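Local structure of major allergen Dau c 1 (Daucus carota, 2WQL) at residues Q4-E9 against F135-N140; E17-G22 against A142-I147; T71-K76 against S80-V85. The protein is a major carrot allergen of the plant-defence Bet v 1 family and probably binds small molecules in the pocket between its sheet and long C-terminal helix. The protein carries 4 engineered substitutions. One frame throughout, in Å; residues are numbered along the deposited sequence.

Contact 1. Residues Q4-E9 against F135-N140; sequences QSHSLE and FADAQN. With P4C (O-acetaldehydyl-hexaethylene glycol), chain E.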
loop_
_atom_site.group_PDB
_atom_site.type_symbol
_atom_site.label_atom_id
_atom_site.label_comp_id
_atom_site.label_asym_id
_atom_site.label_seq_id
_atom_site.Cartn_x
_atom_site.Cartn_y
_atom_site.Cartn_z
ATOM N N GLN A 4 26.565 -3.709 1.858
ATOM C CA GLN A 4 25.621 -2.598 1.755
ATOM C C GLN A 4 24.719 -2.790 0.552
ATOM O O GLN A 4 25.181 -3.157 -0.503
ATOM C CB GLN A 4 26.370 -1.252 1.649
ATOM C CG GLN A 4 25.479 -0.025 1.657
ATOM C CD GLN A 4 26.236 1.292 1.527
ATOM O OE1 GLN A 4 27.453 1.315 1.461
ATOM N NE2 GLN A 4 25.509 2.392 1.486
ATOM N N SER A 5 23.427 -2.546 0.716
ATOM C CA SER A 5 22.494 -2.728 -0.385
ATOM C C SER A 5 21.385 -1.664 -0.414
ATOM O O SER A 5 21.182 -0.928 0.537
ATOM C CB SER A 5 21.892 -4.135 -0.333
ATOM O OG SER A 5 21.016 -4.232 0.762
ATOM N N HIS A 6 20.680 -1.585 -1.529
ATOM C CA HIS A 6 19.624 -0.589 -1.683
ATOM C C HIS A 6 18.630 -1.048 -2.720
ATOM O O HIS A 6 18.992 -1.713 -3.689
ATOM C CB HIS A 6 20.226 0.742 -2.123
ATOM C CG HIS A 6 19.216 1.813 -2.379
ATOM N ND1 HIS A 6 18.525 2.443 -1.362
ATOM C CD2 HIS A 6 18.789 2.379 -3.537
ATOM C CE1 HIS A 6 17.707 3.345 -1.884
ATOM N NE2 HIS A 6 17.847 3.326 -3.202
ATOM N N SER A 7 17.368 -0.712 -2.535
ATOM C CA SER A 7 16.421 -1.041 -3.571
ATOM C C SER A 7 15.637 0.159 -4.045
ATOM O O SER A 7 15.430 1.111 -3.310
ATOM C CB SER A 7 15.485 -2.158 -3.118
ATOM O OG SER A 7 14.613 -1.691 -2.119
ATOM N N LEU A 8 15.223 0.081 -5.305
ATOM C CA LEU A 8 14.465 1.122 -5.983
ATOM C C LEU A 8 13.289 0.475 -6.689
ATOM O O LEU A 8 13.459 -0.511 -7.409
ATOM C CB LEU A 8 15.351 1.817 -7.020
ATOM C CG LEU A 8 14.655 2.840 -7.922
ATOM C CD1 LEU A 8 14.209 4.077 -7.104
ATOM C CD2 LEU A 8 15.577 3.221 -9.100
ATOM N N GLU A 9 12.103 1.034 -6.495
ATOM C CA GLU A 9 10.910 0.537 -7.166
ATOM C C GLU A 9 10.344 1.653 -8.008
ATOM O O GLU A 9 10.247 2.784 -7.545
ATOM C CB GLU A 9 9.885 0.052 -6.154
ATOM C CG GLU A 9 10.352 -1.197 -5.439
ATOM C CD GLU A 9 9.265 -1.868 -4.603
ATOM O OE1 GLU A 9 8.108 -1.358 -4.540
ATOM O OE2 GLU A 9 9.583 -2.930 -4.004
ATOM N N PHE A 135 21.213 10.110 -5.893
ATOM C CA PHE A 135 21.543 10.615 -7.224
ATOM C C PHE A 135 21.280 9.557 -8.281
ATOM O O PHE A 135 20.632 9.821 -9.288
ATOM C CB PHE A 135 23.008 11.044 -7.309
ATOM C CG PHE A 135 23.399 11.543 -8.659
ATOM C CD1 PHE A 135 23.140 12.853 -9.024
ATOM C CD2 PHE A 135 24.000 10.703 -9.584
ATOM C CE1 PHE A 135 23.475 13.324 -10.285
ATOM C CE2 PHE A 135 24.342 11.171 -10.847
ATOM C CZ PHE A 135 24.079 12.479 -11.196
ATOM N N ALA A 136 21.797 8.361 -8.039
ATOM C CA ALA A 136 21.601 7.233 -8.944
ATOM C C ALA A 136 20.125 6.952 -9.152
ATOM O O ALA A 136 19.694 6.762 -10.281
ATOM C CB ALA A 136 22.314 6.000 -8.422
ATOM N N ASP A 137 19.348 6.953 -8.072
ATOM C CA ASP A 137 17.895 6.719 -8.155
ATOM C C ASP A 137 17.165 7.749 -9.019
ATOM O O ASP A 137 16.286 7.404 -9.812
ATOM C CB ASP A 137 17.268 6.722 -6.758
ATOM C CG ASP A 137 17.578 5.459 -5.971
ATOM O OD1 ASP A 137 18.145 4.480 -6.556
ATOM O OD2 ASP A 137 17.233 5.449 -4.753
ATOM N N ALA A 138 17.532 9.015 -8.844
ATOM C CA ALA A 138 16.931 10.097 -9.607
ATOM C C ALA A 138 17.231 9.914 -11.085
ATOM O O ALA A 138 16.341 10.046 -11.927
ATOM C CB ALA A 138 17.437 11.418 -9.143
ATOM N N GLN A 139 18.481 9.589 -11.393
ATOM C CA GLN A 139 18.921 9.538 -12.769
ATOM C C GLN A 139 18.359 8.301 -13.479
ATOM O O GLN A 139 17.985 8.364 -14.657
ATOM C CB GLN A 139 20.436 9.580 -12.804
ATOM C CG GLN A 139 21.023 9.673 -14.179
ATOM C CD GLN A 139 22.268 10.526 -14.207
ATOM O OE1 GLN A 139 22.174 11.764 -14.219
ATOM N NE2 GLN A 139 23.447 9.872 -14.230
ATOM N N ASN A 140 18.288 7.186 -12.760
ATOM C CA ASN A 140 17.734 5.960 -13.318
ATOM C C ASN A 140 16.232 6.097 -13.554
ATOM O O ASN A 140 15.692 5.561 -14.524
ATOM C CB ASN A 140 18.037 4.765 -12.406
ATOM C CG ASN A 140 19.480 4.278 -12.544
ATOM O OD1 ASN A 140 20.025 4.204 -13.638
ATOM N ND2 ASN A 140 20.110 3.965 -11.420
HETATM O O1 P4C E . 19.763 -2.148 -19.890
HETATM C C2 P4C E . 20.051 -1.786 -18.752
HETATM C C3 P4C E . 19.082 -1.952 -17.595
HETATM O O4 P4C E . 19.749 -1.511 -16.398
HETATM C C5 P4C E . 19.206 -1.958 -15.135
HETATM C C6 P4C E . 20.297 -1.827 -14.063
HETATM O O7 P4C E . 20.184 -0.596 -13.356
HETATM C C8 P4C E . 19.075 -0.520 -12.433
HETATM C C9 P4C E . 18.211 0.754 -12.583
HETATM O O10 P4C E . 16.881 0.432 -13.056
HETATM C C11 P4C E . 16.185 1.523 -13.688
HETATM C C12 P4C E . 16.058 1.312 -15.196
HETATM O O13 P4C E . 16.716 2.370 -15.910
HETATM C C14 P4C E . 16.594 2.300 -17.337
HETATM C C15 P4C E . 17.646 1.374 -17.936
HETATM O O16 P4C E . 18.728 2.115 -18.502
HETATM C C17 P4C E . 20.005 1.431 -18.487
HETATM C C18 P4C E . 21.174 2.422 -18.286
HETATM O O19 P4C E . 22.358 1.801 -17.728
HETATM C C20 P4C E . 22.625 2.120 -16.347
HETATM C C21 P4C E . 23.358 0.952 -15.655
HETATM O O22 P4C E . 22.746 0.499 -14.424
#
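Asp137 reaches from the helix to the strand and meets His6 and Leu8, two neighbours on the strand face turned toward the helix. Its CG stands beside the backbone N (chi1 -74°), which directs the carboxylate toward the strand. The CB lies 4.1 Å from Leu8 CD1, and CG comes to 3.8 Å from the same methyl. OD1 lies 3.6 Å from His6 NE2 and 3.8 Å from Leu8 CD2. OD2 carries the polar link: His6 NE2 donates to it over 2.7 Å. The bond uses the syn lone pair of OD2 and bends to an N-H...O angle of 149°. OD2 meets the ring at its edge, tilted 20° from the ring plane, and the imidazole and carboxylate planes are nearly coplanar. A histidine suits the place because its edge carries an N-H, and the carboxylate would be expected to favour the protonated ring.

This bond and the leucine contact join the first strand of the Bet v 1 fold to the long C-terminal helix 130-153 that lies over its curved antiparallel sheet. The segment axes run roughly parallel here, 10.0 Å apart at their closest. Leucine suits the next position turned toward the helix: its branched end slides past the acid in the opposite direction. CD2 also makes a looser contact, at 4.4 Å, with Asn140 CB. Asn140 in turn lines the ligand pocket, where its CG lies 3.7 Å from C9 of the bound glycol. On the other side of the helix, Ala138 packs against Ala149 of the second subunit.

Contact 2. Residues E17-G22 against A142-I147; sequences EKIFSG and ALFKAI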
loop_
_atom_site.group_PDB
_atom_site.type_symbol
_atom_site.label_atom_id
_atom_site.label_comp_id
_atom_site.label_asym_id
_atom_site.label_seq_id
_atom_site.Cartn_x
_atom_site.Cartn_y
_atom_site.Cartn_z
ATOM N N GLU A 17 5.659 -6.659 -19.864
ATOM C CA GLU A 17 6.303 -7.102 -21.109
ATOM C C GLU A 17 6.876 -5.917 -21.882
ATOM O O GLU A 17 8.005 -5.959 -22.348
ATOM C CB GLU A 17 5.321 -7.884 -22.016
ATOM C CG GLU A 17 5.359 -9.393 -21.822
ATOM C CD GLU A 17 4.168 -10.156 -22.500
ATOM O OE1 GLU A 17 4.013 -10.140 -23.764
ATOM O OE2 GLU A 17 3.383 -10.813 -21.759
ATOM N N LYS A 18 6.087 -4.860 -22.001
ATOM C CA LYS A 18 6.469 -3.710 -22.811
ATOM C C LYS A 18 7.611 -2.917 -22.153
ATOM O O LYS A 18 8.553 -2.503 -22.831
ATOM C CB LYS A 18 5.241 -2.834 -23.055
ATOM C CG LYS A 18 5.160 -2.184 -24.421
ATOM C CD LYS A 18 3.717 -1.703 -24.713
ATOM C CE LYS A 18 3.513 -1.239 -26.168
ATOM N NZ LYS A 18 2.603 -0.045 -26.234
ATOM N N ILE A 19 7.536 -2.720 -20.838
ATOM C CA ILE A 19 8.585 -2.011 -20.106
ATOM C C ILE A 19 9.915 -2.742 -20.234
ATOM O O ILE A 19 10.944 -2.142 -20.551
ATOM C CB ILE A 19 8.228 -1.847 -18.608
ATOM C CG1 ILE A 19 7.192 -0.737 -18.425
ATOM C CG2 ILE A 19 9.444 -1.499 -17.780
ATOM C CD1 ILE A 19 7.725 0.651 -18.690
ATOM N N PHE A 20 9.882 -4.043 -20.003
ATOM C CA PHE A 20 11.065 -4.868 -20.119
ATOM C C PHE A 20 11.684 -4.795 -21.507
ATOM O O PHE A 20 12.899 -4.819 -21.637
ATOM C CB PHE A 20 10.732 -6.325 -19.811
ATOM C CG PHE A 20 11.944 -7.202 -19.662
ATOM C CD1 PHE A 20 12.711 -7.152 -18.500
ATOM C CD2 PHE A 20 12.316 -8.069 -20.666
ATOM C CE1 PHE A 20 13.827 -7.965 -18.337
ATOM C CE2 PHE A 20 13.434 -8.885 -20.517
ATOM C CZ PHE A 20 14.191 -8.830 -19.346
ATOM N N SER A 21 10.860 -4.728 -22.547
ATOM C CA SER A 21 11.395 -4.663 -23.895
ATOM C C SER A 21 12.090 -3.324 -24.098
ATOM O O SER A 21 13.094 -3.245 -24.789
ATOM C CB SER A 21 10.304 -4.874 -24.945
ATOM O OG SER A 21 9.442 -3.744 -24.992
ATOM N N GLY A 22 11.578 -2.278 -23.470
ATOM C CA GLY A 22 12.147 -0.959 -23.642
ATOM C C GLY A 22 13.422 -0.744 -22.849
ATOM O O GLY A 22 14.381 -0.163 -23.350
ATOM N N ALA A 142 14.745 9.026 -14.137
ATOM C CA ALA A 142 14.664 9.953 -15.274
ATOM C C ALA A 142 14.735 9.202 -16.602
ATOM O O ALA A 142 13.949 9.442 -17.509
ATOM C CB ALA A 142 15.777 10.997 -15.209
ATOM N N LEU A 143 15.690 8.288 -16.706
ATOM C CA LEU A 143 15.876 7.524 -17.917
ATOM C C LEU A 143 14.721 6.532 -18.114
ATOM O O LEU A 143 14.200 6.394 -19.225
ATOM C CB LEU A 143 17.222 6.797 -17.883
ATOM C CG LEU A 143 17.633 6.055 -19.157
ATOM C CD1 LEU A 143 17.651 7.013 -20.347
ATOM C CD2 LEU A 143 18.994 5.379 -18.944
ATOM N N PHE A 144 14.312 5.865 -17.045
ATOM C CA PHE A 144 13.157 4.970 -17.094
ATOM C C PHE A 144 11.943 5.676 -17.692
ATOM O O PHE A 144 11.299 5.153 -18.607
ATOM C CB PHE A 144 12.800 4.477 -15.689
ATOM C CG PHE A 144 11.639 3.525 -15.651
ATOM C CD1 PHE A 144 11.856 2.153 -15.583
ATOM C CD2 PHE A 144 10.346 3.978 -15.684
ATOM C CE1 PHE A 144 10.806 1.263 -15.544
ATOM C CE2 PHE A 144 9.287 3.094 -15.657
ATOM C CZ PHE A 144 9.525 1.726 -15.582
ATOM N N LYS A 145 11.645 6.865 -17.173
ATOM C CA LYS A 145 10.452 7.591 -17.555
ATOM C C LYS A 145 10.537 8.187 -18.955
ATOM O O LYS A 145 9.524 8.347 -19.631
ATOM C CB LYS A 145 10.137 8.674 -16.517
ATOM C CG LYS A 145 9.641 8.125 -15.163
ATOM C CD LYS A 145 8.320 7.365 -15.309
ATOM C CE LYS A 145 7.676 6.988 -13.970
ATOM N NZ LYS A 145 6.410 6.189 -14.200
ATOM N N ALA A 146 11.736 8.529 -19.400
ATOM C CA ALA A 146 11.913 8.973 -20.778
ATOM C C ALA A 146 11.567 7.809 -21.714
ATOM O O ALA A 146 10.936 8.000 -22.749
ATOM C CB ALA A 146 13.340 9.467 -21.013
ATOM N N ILE A 147 11.977 6.601 -21.329
ATOM C CA ILE A 147 11.675 5.392 -22.098
ATOM C C ILE A 147 10.182 5.059 -22.046
ATOM O O ILE A 147 9.576 4.718 -23.066
ATOM C CB ILE A 147 12.534 4.181 -21.624
ATOM C CG1 ILE A 147 14.000 4.379 -22.019
ATOM C CG2 ILE A 147 12.049 2.876 -22.230
ATOM C CD1 ILE A 147 14.966 3.503 -21.250
#
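Ile19 meets Phe144 with two of its methyls. With CG1 beside the backbone N (chi1 -76°), CG2 sits anti to that N and faces the outer end of the ring, while a chi2 of -70° brings CD1 to the ring as well. CD1 comes to 3.7 Å from Phe144 CZ, and CG2 lies 3.8 Å from Phe144 CE1. The side chains cross at about a right angle, and CD1 approaches the ring obliquely. A branched aliphatic residue fits here because the pair meets through carbon alone; Ser12 and Thr114 of the sheet also touch both side chains.

Helix 16-25 is the first of the two short helices that, in the Bet v 1 fold, form a V supporting the C-terminal part of the long helix 130-153. The long helix also borders the ligand pocket: Leu143 lines it, and the side chain of Phe144 is about 4 Å from the bound glycol at the nearest atoms.

At Gly22 the two backbones come nearest, its CA 6.6 Å from that of Ile147. Having no side chain, glycine lets Ile147 meet the bare main chain: CG2 of Ile147 rests 3.9 Å from Gly22 C. Ile147 also packs on Ile23, the next residue of the short helix, which Phe144 touches as well.

Contact 3. Residues T71-K76 against S80-V85; sequences TDAVNK and SYDSTV. Engineered in segment 80-85: Ser80 (natural residue Thr). With P4C (O-acetaldehydyl-hexaethylene glycol), chain E.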
loop_
_atom_site.group_PDB
_atom_site.type_symbol
_atom_site.label_atom_id
_atom_site.label_comp_id
_atom_site.label_asym_id
_atom_site.label_seq_id
_atom_site.Cartn_x
_atom_site.Cartn_y
_atom_site.Cartn_z
ATOM N N THR A 71 26.517 -7.332 -18.448
ATOM C CA THR A 71 25.281 -8.090 -18.272
ATOM C C THR A 71 25.636 -9.490 -17.772
ATOM O O THR A 71 26.364 -10.199 -18.450
ATOM C CB THR A 71 24.509 -8.260 -19.608
ATOM O OG1 THR A 71 24.220 -6.981 -20.195
ATOM C CG2 THR A 71 23.192 -9.045 -19.391
ATOM N N ASP A 72 25.105 -9.870 -16.605
ATOM C CA ASP A 72 25.363 -11.172 -15.994
ATOM C C ASP A 72 24.325 -12.196 -16.429
ATOM O O ASP A 72 24.639 -13.368 -16.576
ATOM C CB ASP A 72 25.366 -11.058 -14.477
ATOM C CG ASP A 72 26.380 -10.043 -13.966
ATOM O OD1 ASP A 72 27.595 -10.255 -14.168
ATOM O OD2 ASP A 72 25.957 -9.029 -13.347
ATOM N N ALA A 73 23.080 -11.765 -16.624
ATOM C CA ALA A 73 21.972 -12.687 -16.959
ATOM C C ALA A 73 20.770 -11.918 -17.517
ATOM O O ALA A 73 20.482 -10.789 -17.105
ATOM C CB ALA A 73 21.556 -13.509 -15.747
ATOM N N VAL A 74 20.092 -12.531 -18.476
ATOM C CA VAL A 74 18.824 -12.028 -19.004
ATOM C C VAL A 74 17.825 -13.167 -19.068
ATOM O O VAL A 74 18.155 -14.256 -19.539
ATOM C CB VAL A 74 18.949 -11.512 -20.434
ATOM C CG1 VAL A 74 17.796 -10.592 -20.783
ATOM C CG2 VAL A 74 20.246 -10.792 -20.639
ATOM N N ASN A 75 16.618 -12.925 -18.575
ATOM C CA ASN A 75 15.555 -13.905 -18.667
ATOM C C ASN A 75 14.351 -13.225 -19.286
ATOM O O ASN A 75 13.626 -12.518 -18.628
ATOM C CB ASN A 75 15.244 -14.522 -17.304
ATOM C CG ASN A 75 14.387 -15.746 -17.412
ATOM O OD1 ASN A 75 13.377 -15.746 -18.112
ATOM N ND2 ASN A 75 14.766 -16.803 -16.702
ATOM N N LYS A 76 14.168 -13.454 -20.574
ATOM C CA LYS A 76 13.119 -12.810 -21.347
ATOM C C LYS A 76 11.714 -13.213 -20.905
ATOM O O LYS A 76 10.784 -12.408 -20.966
ATOM C CB LYS A 76 13.314 -13.123 -22.838
ATOM C CG LYS A 76 14.592 -12.505 -23.408
ATOM C CD LYS A 76 15.003 -13.088 -24.784
ATOM C CE LYS A 76 16.427 -12.606 -25.189
ATOM N NZ LYS A 76 16.780 -12.979 -26.597
ATOM N N SER A 80 13.417 -10.616 -15.976
ATOM C CA SER A 80 14.465 -10.245 -15.043
ATOM C C SER A 80 15.770 -9.962 -15.770
ATOM O O SER A 80 16.016 -10.477 -16.864
ATOM C CB SER A 80 14.676 -11.325 -13.978
ATOM O OG SER A 80 15.352 -12.455 -14.480
ATOM N N TYR A 81 16.594 -9.119 -15.158
ATOM C CA TYR A 81 17.867 -8.677 -15.746
ATOM C C TYR A 81 18.852 -8.452 -14.611
ATOM O O TYR A 81 18.529 -7.770 -13.641
ATOM C CB TYR A 81 17.674 -7.385 -16.546
ATOM C CG TYR A 81 18.893 -6.889 -17.321
ATOM C CD1 TYR A 81 19.286 -7.495 -18.518
ATOM C CD2 TYR A 81 19.629 -5.791 -16.884
ATOM C CE1 TYR A 81 20.388 -7.039 -19.224
ATOM C CE2 TYR A 81 20.724 -5.335 -17.579
ATOM C CZ TYR A 81 21.104 -5.954 -18.746
ATOM O OH TYR A 81 22.202 -5.492 -19.445
ATOM N N ASP A 82 20.034 -9.061 -14.731
ATOM C CA ASP A 82 21.101 -8.913 -13.751
ATOM C C ASP A 82 22.318 -8.325 -14.441
ATOM O O ASP A 82 22.690 -8.772 -15.517
ATOM C CB ASP A 82 21.471 -10.269 -13.154
ATOM C CG ASP A 82 20.280 -10.976 -12.521
ATOM O OD1 ASP A 82 19.622 -10.381 -11.651
ATOM O OD2 ASP A 82 19.997 -12.135 -12.906
ATOM N N SER A 83 22.930 -7.322 -13.818
ATOM C CA SER A 83 24.087 -6.651 -14.385
ATOM C C SER A 83 24.955 -6.023 -13.320
ATOM O O SER A 83 24.467 -5.709 -12.225
ATOM C CB SER A 83 23.639 -5.556 -15.340
ATOM O OG SER A 83 22.834 -4.610 -14.665
ATOM N N THR A 84 26.236 -5.828 -13.651
ATOM C CA THR A 84 27.230 -5.341 -12.691
ATOM C C THR A 84 28.013 -4.175 -13.240
ATOM O O THR A 84 28.509 -4.235 -14.349
ATOM C CB THR A 84 28.234 -6.437 -12.325
ATOM O OG1 THR A 84 27.527 -7.602 -11.907
ATOM C CG2 THR A 84 29.152 -5.981 -11.183
ATOM N N VAL A 85 28.119 -3.109 -12.461
ATOM C CA VAL A 85 28.964 -1.980 -12.845
ATOM C C VAL A 85 30.368 -2.312 -12.376
ATOM O O VAL A 85 30.579 -2.552 -11.192
ATOM C CB VAL A 85 28.499 -0.644 -12.216
ATOM C CG1 VAL A 85 29.343 0.481 -12.733
ATOM C CG2 VAL A 85 27.012 -0.398 -12.504
HETATM O O1 P4C E . 19.763 -2.148 -19.890
HETATM C C2 P4C E . 20.051 -1.786 -18.752
HETATM C C3 P4C E . 19.082 -1.952 -17.595
HETATM O O4 P4C E . 19.749 -1.511 -16.398
HETATM C C5 P4C E . 19.206 -1.958 -15.135
HETATM C C6 P4C E . 20.297 -1.827 -14.063
HETATM O O7 P4C E . 20.184 -0.596 -13.356
HETATM C C8 P4C E . 19.075 -0.520 -12.433
HETATM C C9 P4C E . 18.211 0.754 -12.583
HETATM O O10 P4C E . 16.881 0.432 -13.056
HETATM C C11 P4C E . 16.185 1.523 -13.688
HETATM C C12 P4C E . 16.058 1.312 -15.196
HETATM O O13 P4C E . 16.716 2.370 -15.910
HETATM C C14 P4C E . 16.594 2.300 -17.337
HETATM C C15 P4C E . 17.646 1.374 -17.936
HETATM O O16 P4C E . 18.728 2.115 -18.502
HETATM C C17 P4C E . 20.005 1.431 -18.487
HETATM C C18 P4C E . 21.174 2.422 -18.286
HETATM O O19 P4C E . 22.358 1.801 -17.728
HETATM C C20 P4C E . 22.625 2.120 -16.347
HETATM C C21 P4C E . 23.358 0.952 -15.655
HETATM O O22 P4C E . 22.746 0.499 -14.424
#
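Residues 71-76 and 80-85 pair as the two strands of an antiparallel beta hairpin in the curved sheet, with a classic beta bulge at Asp72-Ala73. Both residues face Asp82: Asp72 N donates to Asp82 O at 2.9 Å and Ala73 N to Asp82 O at 3.2 Å, from the same face of its carbonyl plane. Beyond the bulge the register is regular: Asp82 N donates almost straight to Ala73 O (179°), and Asn75 pairs with the engineered Ser80. The bulge turns Asp72 toward the partner strand, where Thr84 OG1 donates to the syn lone pair of Asp72 OD2 at 2.6 Å; Arg70 forms a salt bridge with OD1.

On the pocket face, Tyr81 has its CG anti to the backbone N (chi1 -174°) and leans across the neighbouring strand. Its OH and Thr71 OG1 share a hydrogen bond of 2.6 Å, while Val74 CG2 lies 4.0 Å from Tyr81 CE1. Tyrosine suits this place: its ring carbons meet the ligand, whose C3 is 3.8 Å from Tyr81 CE2, and its polar tip meets threonine. Strand 95-106 continues the sheet beside 80-87, its His101 hydrogen-bonded to Asp82, while Val24 of helix 16-25 packs on Tyr81 and Val74.

Overall arrangement
From the N terminus, strand 5-12 opens the first loop, which contact 1 closes 126 residues later on helix 130-153. Helix 16-25 follows directly, and contact 2 closes its loop on the next part of the same long helix. Because their segments alternate along the chain, contacts 1 and 2 cross, fastening the helix in turn to the edge strand and to the short helix. Contact 3, a local hairpin, nests inside both loops. It touches contact 2 through Phe20, whose CZ lies 3.5 Å from Ser80 O, but stays about 8 Å from contact 1 at the nearest atoms. Contacts 1 and 3 reach the bound glycol, and contact 2 borders it through Leu143.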